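Local coordinates for protein arginyl-trna synthetase (Thermus thermophilus, PDB 1IQ0) that probably catalyses the ATP-dependent attachment of L-arginine to its cognate tRNA(Arg), as a monomeric class I aminoacyl-tRNA synthetase, at residues L2-E7 / F512-L517; L389-Q394 / F457-A462; Y472-H477 / L584-P589. All coordinates share one frame; numbering follows the deposited sequence.

Interaction 1. Residues L2-E7 / F512-L517; sequences LRRALE and FEEAVL
E514 lies between two arginines of the N-terminal helix, R3 and R4, its aliphatic stem touching one and its carboxylate gripped by the other. The short helical segments meet at 76° with their axes 10.9 Å apart at closest approach, a spacing that leaves the joining to long side chains. On the tightly packed side, E514 CG sits over the centre of the R3 guanidinium face, 3.7 Å from R3 CZ. R3 is salt-bridged to D511, just before the second segment, and donates a hydrogen bond to V25 O, so its guanidinium has polar partners other than the E514 carboxylate.

R4 arrives at E514 differently. Its chain bends at chi2, and E514 bends at its own chi2, which brings its CD toward R4. R4 NH2 donates to E514 OE2 at 3.0 Å with an N-H...O angle of 152°, from the syn side but tilted out of the carboxylate plane. The companion bond from R4 NE to E514 OE1 is short at 2.8 Å yet weak, since its angle is 120°. L517 CD1 packs over one face of the same guanidinium, 3.2 Å from R4 NH1.

The looser side, where one water is weakly held, carries E7, itself a buried residue. Its OE1 forms a salt bridge with R4 NE at 3.4 Å, and the water makes weak hydrogen bonds to E7 OE2 and E514 OE1, of two carboxylates that lie near each other as like charges; the stronger partner of E7 is the backbone N of V25. This network ties the N-terminal domain to the DALR anticodon-binding domain. With R4 set between two acids, and K24 as a distant, weak second positive charge, their repulsion is probably offset and both would tend to stay ionised.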
loop_
_atom_site.group_PDB
_atom_site.type_symbol
_atom_site.label_atom_id
_atom_site.label_comp_id
_atom_site.label_asym_id
_atom_site.label_seq_id
_atom_site.Cartn_x
_atom_site.Cartn_y
_atom_site.Cartn_z
ATOM N N LEU A 2 5.611 1.847 -23.425
ATOM C CA LEU A 2 5.412 0.976 -24.576
ATOM C C LEU A 2 3.981 0.441 -24.615
ATOM O O LEU A 2 3.238 0.705 -25.562
ATOM C CB LEU A 2 6.413 -0.187 -24.528
ATOM C CG LEU A 2 6.700 -1.011 -25.790
ATOM C CD1 LEU A 2 5.416 -1.602 -26.332
ATOM C CD2 LEU A 2 7.375 -0.135 -26.831
ATOM N N ARG A 3 3.594 -0.307 -23.585
ATOM C CA ARG A 3 2.249 -0.870 -23.525
ATOM C C ARG A 3 1.164 0.198 -23.503
ATOM O O ARG A 3 0.155 0.064 -24.190
ATOM C CB ARG A 3 2.101 -1.772 -22.302
ATOM C CG ARG A 3 2.866 -3.070 -22.414
ATOM C CD ARG A 3 2.703 -3.914 -21.168
ATOM N NE ARG A 3 1.313 -4.287 -20.925
ATOM C CZ ARG A 3 0.929 -5.133 -19.974
ATOM N NH1 ARG A 3 1.830 -5.693 -19.178
ATOM N NH2 ARG A 3 -0.353 -5.422 -19.821
ATOM N N ARG A 4 1.371 1.252 -22.718
ATOM C CA ARG A 4 0.395 2.333 -22.624
ATOM C C ARG A 4 0.358 3.118 -23.926
ATOM O O ARG A 4 -0.706 3.574 -24.356
ATOM C CB ARG A 4 0.732 3.276 -21.458
ATOM C CG ARG A 4 0.352 2.742 -20.073
ATOM C CD ARG A 4 -1.156 2.572 -19.934
ATOM N NE ARG A 4 -1.548 1.895 -18.696
ATOM C CZ ARG A 4 -1.647 2.479 -17.503
ATOM N NH1 ARG A 4 -1.384 3.771 -17.361
ATOM N NH2 ARG A 4 -2.020 1.766 -16.449
ATOM N N ALA A 5 1.521 3.275 -24.550
ATOM C CA ALA A 5 1.607 3.996 -25.813
ATOM C C ALA A 5 0.781 3.230 -26.843
ATOM O O ALA A 5 0.146 3.821 -27.719
ATOM C CB ALA A 5 3.056 4.093 -26.264
ATOM N N LEU A 6 0.778 1.908 -26.714
ATOM C CA LEU A 6 0.029 1.064 -27.629
ATOM C C LEU A 6 -1.475 1.188 -27.373
ATOM O O LEU A 6 -2.268 1.218 -28.312
ATOM C CB LEU A 6 0.477 -0.390 -27.483
ATOM C CG LEU A 6 -0.157 -1.426 -28.413
ATOM C CD1 LEU A 6 -0.134 -0.941 -29.869
ATOM C CD2 LEU A 6 0.609 -2.741 -28.267
ATOM N N GLU A 7 -1.864 1.268 -26.105
ATOM C CA GLU A 7 -3.274 1.406 -25.765
ATOM C C GLU A 7 -3.760 2.781 -26.208
ATOM O O GLU A 7 -4.897 2.931 -26.642
ATOM C CB GLU A 7 -3.486 1.241 -24.257
ATOM C CG GLU A 7 -2.908 -0.046 -23.704
ATOM C CD GLU A 7 -3.239 -0.268 -22.242
ATOM O OE1 GLU A 7 -3.200 0.712 -21.467
ATOM O OE2 GLU A 7 -3.525 -1.428 -21.872
ATOM N N PHE A 512 6.881 -3.952 -16.288
ATOM C CA PHE A 512 7.075 -3.311 -14.994
ATOM C C PHE A 512 6.226 -2.062 -14.736
ATOM O O PHE A 512 5.570 -1.949 -13.699
ATOM C CB PHE A 512 8.542 -2.946 -14.811
ATOM C CG PHE A 512 8.807 -2.123 -13.582
ATOM C CD1 PHE A 512 8.587 -2.653 -12.315
ATOM C CD2 PHE A 512 9.259 -0.810 -13.694
ATOM C CE1 PHE A 512 8.815 -1.889 -11.177
ATOM C CE2 PHE A 512 9.488 -0.036 -12.559
ATOM C CZ PHE A 512 9.266 -0.578 -11.299
ATOM N N GLU A 513 6.256 -1.117 -15.669
ATOM C CA GLU A 513 5.507 0.115 -15.500
ATOM C C GLU A 513 4.001 -0.128 -15.415
ATOM O O GLU A 513 3.302 0.547 -14.660
ATOM C CB GLU A 513 5.862 1.104 -16.623
ATOM C CG GLU A 513 7.349 1.496 -16.615
ATOM C CD GLU A 513 7.667 2.722 -17.467
ATOM O OE1 GLU A 513 7.252 2.766 -18.646
ATOM O OE2 GLU A 513 8.342 3.641 -16.955
ATOM N N GLU A 514 3.502 -1.103 -16.163
ATOM C CA GLU A 514 2.078 -1.402 -16.122
ATOM C C GLU A 514 1.697 -1.983 -14.763
ATOM O O GLU A 514 0.614 -1.702 -14.238
ATOM C CB GLU A 514 1.701 -2.390 -17.225
ATOM C CG GLU A 514 0.201 -2.654 -17.337
ATOM C CD GLU A 514 -0.609 -1.382 -17.568
ATOM O OE1 GLU A 514 -0.206 -0.561 -18.419
ATOM O OE2 GLU A 514 -1.655 -1.207 -16.903
ATOM N N ALA A 515 2.578 -2.804 -14.200
ATOM C CA ALA A 515 2.314 -3.398 -12.896
ATOM C C ALA A 515 2.254 -2.281 -11.855
ATOM O O ALA A 515 1.415 -2.303 -10.954
ATOM C CB ALA A 515 3.414 -4.401 -12.529
ATOM N N VAL A 516 3.143 -1.301 -11.984
ATOM C CA VAL A 516 3.159 -0.185 -11.049
ATOM C C VAL A 516 1.913 0.704 -11.166
ATOM O O VAL A 516 1.298 1.064 -10.157
ATOM C CB VAL A 516 4.400 0.692 -11.244
ATOM C CG1 VAL A 516 4.310 1.918 -10.346
ATOM C CG2 VAL A 516 5.651 -0.104 -10.914
ATOM N N LEU A 517 1.541 1.049 -12.396
ATOM C CA LEU A 517 0.380 1.902 -12.621
ATOM C C LEU A 517 -0.937 1.219 -12.286
ATOM O O LEU A 517 -1.849 1.855 -11.763
ATOM C CB LEU A 517 0.364 2.406 -14.067
ATOM C CG LEU A 517 1.537 3.338 -14.398
ATOM C CD1 LEU A 517 1.449 3.795 -15.852
ATOM C CD2 LEU A 517 1.509 4.539 -13.457
HETATM O O HOH W 1 -1.033 -1.945 -20.536
#

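Interaction 2. Residues L389-Q394 / F457-A462; sequences LLEGRQ and FRYQEA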
loop_
_atom_site.group_PDB
_atom_site.type_symbol
_atom_site.label_atom_id
_atom_site.label_comp_id
_atom_site.label_asym_id
_atom_site.label_seq_id
_atom_site.Cartn_x
_atom_site.Cartn_y
_atom_site.Cartn_z
ATOM N N LEU A 389 -2.539 -14.537 10.427
ATOM C CA LEU A 389 -2.253 -15.564 11.423
ATOM C C LEU A 389 -0.741 -15.694 11.571
ATOM O O LEU A 389 0.009 -15.373 10.645
ATOM C CB LEU A 389 -2.834 -16.914 10.979
ATOM C CG LEU A 389 -4.326 -16.972 10.650
ATOM C CD1 LEU A 389 -4.696 -18.358 10.142
ATOM C CD2 LEU A 389 -5.126 -16.632 11.892
ATOM N N LEU A 390 -0.296 -16.153 12.735
ATOM C CA LEU A 390 1.129 -16.362 12.981
ATOM C C LEU A 390 1.305 -17.860 13.235
ATOM O O LEU A 390 0.859 -18.383 14.260
ATOM C CB LEU A 390 1.606 -15.562 14.195
ATOM C CG LEU A 390 3.097 -15.747 14.531
ATOM C CD1 LEU A 390 3.955 -15.305 13.347
ATOM C CD2 LEU A 390 3.456 -14.936 15.767
ATOM N N GLU A 391 1.940 -18.546 12.289
ATOM C CA GLU A 391 2.150 -19.984 12.391
ATOM C C GLU A 391 0.804 -20.698 12.519
ATOM O O GLU A 391 0.646 -21.598 13.340
ATOM C CB GLU A 391 3.034 -20.313 13.598
ATOM C CG GLU A 391 4.510 -19.919 13.447
ATOM C CD GLU A 391 5.234 -20.694 12.345
ATOM O OE1 GLU A 391 4.848 -21.851 12.073
ATOM O OE2 GLU A 391 6.199 -20.153 11.764
ATOM N N GLY A 392 -0.159 -20.279 11.698
ATOM C CA GLY A 392 -1.488 -20.871 11.709
ATOM C C GLY A 392 -2.311 -20.552 12.945
ATOM O O GLY A 392 -3.369 -21.140 13.164
ATOM N N ARG A 393 -1.834 -19.610 13.751
ATOM C CA ARG A 393 -2.517 -19.234 14.980
ATOM C C ARG A 393 -3.139 -17.840 14.916
ATOM O O ARG A 393 -2.513 -16.885 14.452
ATOM C CB ARG A 393 -1.530 -19.296 16.151
ATOM C CG ARG A 393 -2.146 -19.046 17.515
ATOM C CD ARG A 393 -3.141 -20.137 17.874
ATOM N NE ARG A 393 -2.562 -21.472 17.742
ATOM C CZ ARG A 393 -1.480 -21.889 18.394
ATOM N NH1 ARG A 393 -0.850 -21.077 19.232
ATOM N NH2 ARG A 393 -1.029 -23.122 18.208
ATOM N N GLN A 394 -4.378 -17.732 15.383
ATOM C CA GLN A 394 -5.078 -16.455 15.408
ATOM C C GLN A 394 -4.557 -15.676 16.611
ATOM O O GLN A 394 -4.428 -16.234 17.696
ATOM C CB GLN A 394 -6.586 -16.687 15.542
ATOM C CG GLN A 394 -7.411 -15.430 15.780
ATOM C CD GLN A 394 -7.206 -14.377 14.708
ATOM O OE1 GLN A 394 -6.150 -13.747 14.633
ATOM N NE2 GLN A 394 -8.217 -14.185 13.868
ATOM N N PHE A 457 1.323 -16.060 8.333
ATOM C CA PHE A 457 2.759 -15.803 8.324
ATOM C C PHE A 457 3.551 -16.879 9.058
ATOM O O PHE A 457 3.446 -17.012 10.280
ATOM C CB PHE A 457 3.070 -14.445 8.957
ATOM C CG PHE A 457 4.527 -14.065 8.878
ATOM C CD1 PHE A 457 5.051 -13.497 7.715
ATOM C CD2 PHE A 457 5.387 -14.325 9.940
ATOM C CE1 PHE A 457 6.413 -13.195 7.609
ATOM C CE2 PHE A 457 6.751 -14.028 9.848
ATOM C CZ PHE A 457 7.266 -13.461 8.672
ATOM N N ARG A 458 4.347 -17.644 8.313
ATOM C CA ARG A 458 5.173 -18.694 8.915
ATOM C C ARG A 458 6.625 -18.328 8.626
ATOM O O ARG A 458 7.015 -18.177 7.474
ATOM C CB ARG A 458 4.810 -20.056 8.314
ATOM C CG ARG A 458 3.303 -20.309 8.283
ATOM C CD ARG A 458 2.957 -21.652 7.654
ATOM N NE ARG A 458 3.000 -22.741 8.623
ATOM C CZ ARG A 458 2.035 -22.999 9.503
ATOM N NH1 ARG A 458 0.943 -22.246 9.537
ATOM N NH2 ARG A 458 2.167 -24.006 10.357
ATOM N N TYR A 459 7.415 -18.166 9.682
ATOM C CA TYR A 459 8.812 -17.768 9.552
ATOM C C TYR A 459 9.642 -18.425 8.454
ATOM O O TYR A 459 10.092 -17.749 7.529
ATOM C CB TYR A 459 9.541 -17.941 10.886
ATOM C CG TYR A 459 9.043 -17.034 11.988
ATOM C CD1 TYR A 459 8.145 -17.497 12.951
ATOM C CD2 TYR A 459 9.469 -15.710 12.068
ATOM C CE1 TYR A 459 7.688 -16.660 13.973
ATOM C CE2 TYR A 459 9.022 -14.868 13.078
ATOM C CZ TYR A 459 8.136 -15.346 14.028
ATOM O OH TYR A 459 7.716 -14.519 15.037
ATOM N N GLN A 460 9.856 -19.733 8.557
ATOM C CA GLN A 460 10.677 -20.449 7.579
ATOM C C GLN A 460 10.204 -20.259 6.144
ATOM O O GLN A 460 10.992 -19.966 5.250
ATOM C CB GLN A 460 10.730 -21.944 7.918
ATOM C CG GLN A 460 11.699 -22.734 7.043
ATOM C CD GLN A 460 11.967 -24.138 7.566
ATOM O OE1 GLN A 460 12.467 -24.315 8.679
ATOM N NE2 GLN A 460 11.640 -25.142 6.759
ATOM N N GLU A 461 8.908 -20.426 5.938
ATOM C CA GLU A 461 8.302 -20.269 4.626
ATOM C C GLU A 461 8.531 -18.856 4.061
ATOM O O GLU A 461 8.923 -18.699 2.904
ATOM C CB GLU A 461 6.807 -20.563 4.747
ATOM C CG GLU A 461 5.999 -20.414 3.481
ATOM C CD GLU A 461 4.529 -20.695 3.721
ATOM O OE1 GLU A 461 3.923 -19.999 4.560
ATOM O OE2 GLU A 461 3.980 -21.612 3.079
ATOM N N ALA A 462 8.306 -17.836 4.890
ATOM C CA ALA A 462 8.461 -16.438 4.471
ATOM C C ALA A 462 9.909 -16.032 4.251
ATOM O O ALA A 462 10.201 -15.175 3.414
ATOM C CB ALA A 462 7.826 -15.509 5.510
HETATM O O HOH W 2 8.324 -21.384 10.485
#
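L390 and F457 form a parallel beta bridge, their CA atoms 5.0 Å apart, where strand 380-390 meets the edge strand 455-457, the outermost parallel pair of the mixed sheet of the class I catalytic domain. F457 N donates to L389 O at 2.7 Å, and E391 N returns the pairing to F457 O at 2.9 Å. Beyond the bridge the first segment folds into a type I' turn, L390 to R393, while the second enters helix 459-463 with R458 as N-cap.

The side chains of L390 and F457 run side by side on the same sheet face. L390 CD1 reaches the edge of the F457 ring, 3.8 Å from F457 CD2, and also touches Y459 CE1. E391 folds back through its bend at chi2 (-65°). E391 OE2 accepts from Y459 N at 3.1 Å, nearly along its C-O axis, and a water links OE2 to Q460 N. E391 OE1 stands over the R458 guanidinium face, offset toward the rim; at 3.8 Å from R458 NH2 this is a long ion pair without a directed N-H, and R458 is bound more firmly by D456. The E391 carboxylate, placed at the N-terminal end of helix 459-463, is probably stabilised by the helix end and by R458.

Interaction 3. Residues Y472-H477 / L584-P589; sequences YVQYAH and LGIPAP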
loop_
_atom_site.group_PDB
_atom_site.type_symbol
_atom_site.label_atom_id
_atom_site.label_comp_id
_atom_site.label_asym_id
_atom_site.label_seq_id
_atom_site.Cartn_x
_atom_site.Cartn_y
_atom_site.Cartn_z
ATOM N N TYR A 472 13.552 -14.114 -1.848
ATOM C CA TYR A 472 13.702 -14.686 -3.190
ATOM C C TYR A 472 13.989 -13.558 -4.178
ATOM O O TYR A 472 14.956 -13.621 -4.938
ATOM C CB TYR A 472 12.419 -15.411 -3.611
ATOM C CG TYR A 472 12.419 -15.960 -5.030
ATOM C CD1 TYR A 472 13.164 -17.097 -5.370
ATOM C CD2 TYR A 472 11.655 -15.356 -6.027
ATOM C CE1 TYR A 472 13.138 -17.611 -6.662
ATOM C CE2 TYR A 472 11.621 -15.859 -7.316
ATOM C CZ TYR A 472 12.361 -16.984 -7.633
ATOM O OH TYR A 472 12.308 -17.482 -8.918
ATOM N N VAL A 473 13.152 -12.523 -4.158
ATOM C CA VAL A 473 13.337 -11.389 -5.058
ATOM C C VAL A 473 14.635 -10.653 -4.724
ATOM O O VAL A 473 15.360 -10.212 -5.625
ATOM C CB VAL A 473 12.153 -10.395 -4.972
ATOM C CG1 VAL A 473 12.344 -9.263 -5.979
ATOM C CG2 VAL A 473 10.836 -11.132 -5.226
ATOM N N GLN A 474 14.938 -10.519 -3.433
ATOM C CA GLN A 474 16.167 -9.839 -3.033
ATOM C C GLN A 474 17.389 -10.590 -3.573
ATOM O O GLN A 474 18.344 -9.978 -4.050
ATOM C CB GLN A 474 16.261 -9.735 -1.507
ATOM C CG GLN A 474 15.247 -8.793 -0.843
ATOM C CD GLN A 474 15.408 -8.756 0.672
ATOM O OE1 GLN A 474 15.439 -9.798 1.328
ATOM N NE2 GLN A 474 15.511 -7.556 1.234
ATOM N N TYR A 475 17.348 -11.918 -3.508
ATOM C CA TYR A 475 18.460 -12.738 -3.981
ATOM C C TYR A 475 18.681 -12.574 -5.489
ATOM O O TYR A 475 19.816 -12.532 -5.958
ATOM C CB TYR A 475 18.212 -14.213 -3.655
ATOM C CG TYR A 475 19.420 -15.079 -3.921
ATOM C CD1 TYR A 475 20.563 -14.975 -3.126
ATOM C CD2 TYR A 475 19.442 -15.968 -4.996
ATOM C CE1 TYR A 475 21.698 -15.735 -3.393
ATOM C CE2 TYR A 475 20.575 -16.732 -5.275
ATOM C CZ TYR A 475 21.699 -16.610 -4.470
ATOM O OH TYR A 475 22.823 -17.355 -4.745
ATOM N N ALA A 476 17.593 -12.485 -6.245
ATOM C CA ALA A 476 17.690 -12.298 -7.686
ATOM C C ALA A 476 18.371 -10.956 -7.957
ATOM O O ALA A 476 19.167 -10.830 -8.888
ATOM C CB ALA A 476 16.293 -12.330 -8.320
ATOM N N HIS A 477 18.061 -9.954 -7.135
ATOM C CA HIS A 477 18.678 -8.643 -7.292
ATOM C C HIS A 477 20.170 -8.705 -6.984
ATOM O O HIS A 477 20.984 -8.139 -7.717
ATOM C CB HIS A 477 18.031 -7.605 -6.368
ATOM C CG HIS A 477 18.768 -6.300 -6.333
ATOM N ND1 HIS A 477 19.840 -6.073 -5.497
ATOM C CD2 HIS A 477 18.629 -5.177 -7.079
ATOM C CE1 HIS A 477 20.331 -4.869 -5.729
ATOM N NE2 HIS A 477 19.614 -4.304 -6.685
ATOM N N LEU A 584 7.764 -1.349 -2.159
ATOM C CA LEU A 584 7.082 -2.216 -1.203
ATOM C C LEU A 584 7.822 -2.101 0.132
ATOM O O LEU A 584 7.643 -2.916 1.035
ATOM C CB LEU A 584 7.101 -3.671 -1.688
ATOM C CG LEU A 584 6.547 -3.968 -3.094
ATOM C CD1 LEU A 584 6.602 -5.476 -3.319
ATOM C CD2 LEU A 584 5.107 -3.463 -3.251
ATOM N N GLY A 585 8.667 -1.080 0.236
ATOM C CA GLY A 585 9.420 -0.848 1.459
ATOM C C GLY A 585 10.491 -1.885 1.752
ATOM O O GLY A 585 10.936 -2.022 2.889
ATOM N N ILE A 586 10.923 -2.606 0.722
ATOM C CA ILE A 586 11.924 -3.646 0.896
ATOM C C ILE A 586 13.310 -3.240 0.384
ATOM O O ILE A 586 13.457 -2.795 -0.750
ATOM C CB ILE A 586 11.465 -4.936 0.176
ATOM C CG1 ILE A 586 10.127 -5.394 0.768
ATOM C CG2 ILE A 586 12.528 -6.024 0.305
ATOM C CD1 ILE A 586 9.419 -6.446 -0.042
ATOM N N PRO A 587 14.343 -3.365 1.230
ATOM C CA PRO A 587 15.693 -3.000 0.794
ATOM C C PRO A 587 16.254 -4.045 -0.185
ATOM O O PRO A 587 15.801 -5.191 -0.209
ATOM C CB PRO A 587 16.468 -2.927 2.107
ATOM C CG PRO A 587 15.765 -3.936 2.966
ATOM C CD PRO A 587 14.317 -3.663 2.672
ATOM N N ALA A 588 17.227 -3.640 -0.996
ATOM C CA ALA A 588 17.816 -4.532 -1.992
ATOM C C ALA A 588 19.294 -4.799 -1.742
ATOM O O ALA A 588 20.151 -4.093 -2.258
ATOM C CB ALA A 588 17.630 -3.942 -3.380
ATOM N N PRO A 589 19.606 -5.838 -0.951
ATOM C CA PRO A 589 20.983 -6.221 -0.617
ATOM C C PRO A 589 21.811 -6.492 -1.872
ATOM O O PRO A 589 21.362 -7.200 -2.773
ATOM C CB PRO A 589 20.798 -7.488 0.219
ATOM C CG PRO A 589 19.438 -7.322 0.811
ATOM C CD PRO A 589 18.645 -6.771 -0.337
#
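Q474 and A588 are the nearest CA pair, 5.7 Å apart, where the irregular segment 584-589 passes helix 470-487. Q474 leads with its amide: the chain is extended beyond CG, and NE2 donates to P587 O at 2.8 Å. The bond is nearly straight, 167°, with the acceptor only 7° out of the amide plane. I586 CG2 and P589 CD lie against the same nitrogen, at 3.5 Å and 3.6 Å from Q474 NE2, so apolar groups flank a polar atom that has a second acceptor in M436 O.

One turn further on, H477 uses both a face and an edge. Methyl CB of A588 stands 3.7 Å from the H477 ring centroid and 9° off its normal, a CH-pi contact. At the ring edge, near the plane, H477 ND1 donates a weak bond to P589 O at 3.3 Å, while NE2 has a weak bond to Q574.

Both segments belong to the DALR anticodon-binding domain, whose last helix, 562-583, ends in a Schellman motif with G585 as C-prime residue. The tail after it is thus tied back to helix 470-487, with I586 against L581, and I586 and P587 against helix 430-448.

In the fold
The three contacts differ in burial and in what they join. Interactions 1 and 3 are buried; interaction 2 is partly buried, at the edge of the sheet of the catalytic domain. Interaction 1 relies on charge between two helices of different domains, interaction 2 on strand pairing and a carboxylate at a helix start, and interaction 3 on an amide and an imidazole donating to backbone carbonyls inside the DALR domain. Helix 562-583 relates two of them: F512 of interaction 1 packs on it, and interaction 3 begins where it ends. Helix 430-448 touches both F457 and I586; the nearest atoms of interactions 2 and 3 are about 6 Å apart. Interactions 1 and 2 are farther separated, their centres 35 Å apart.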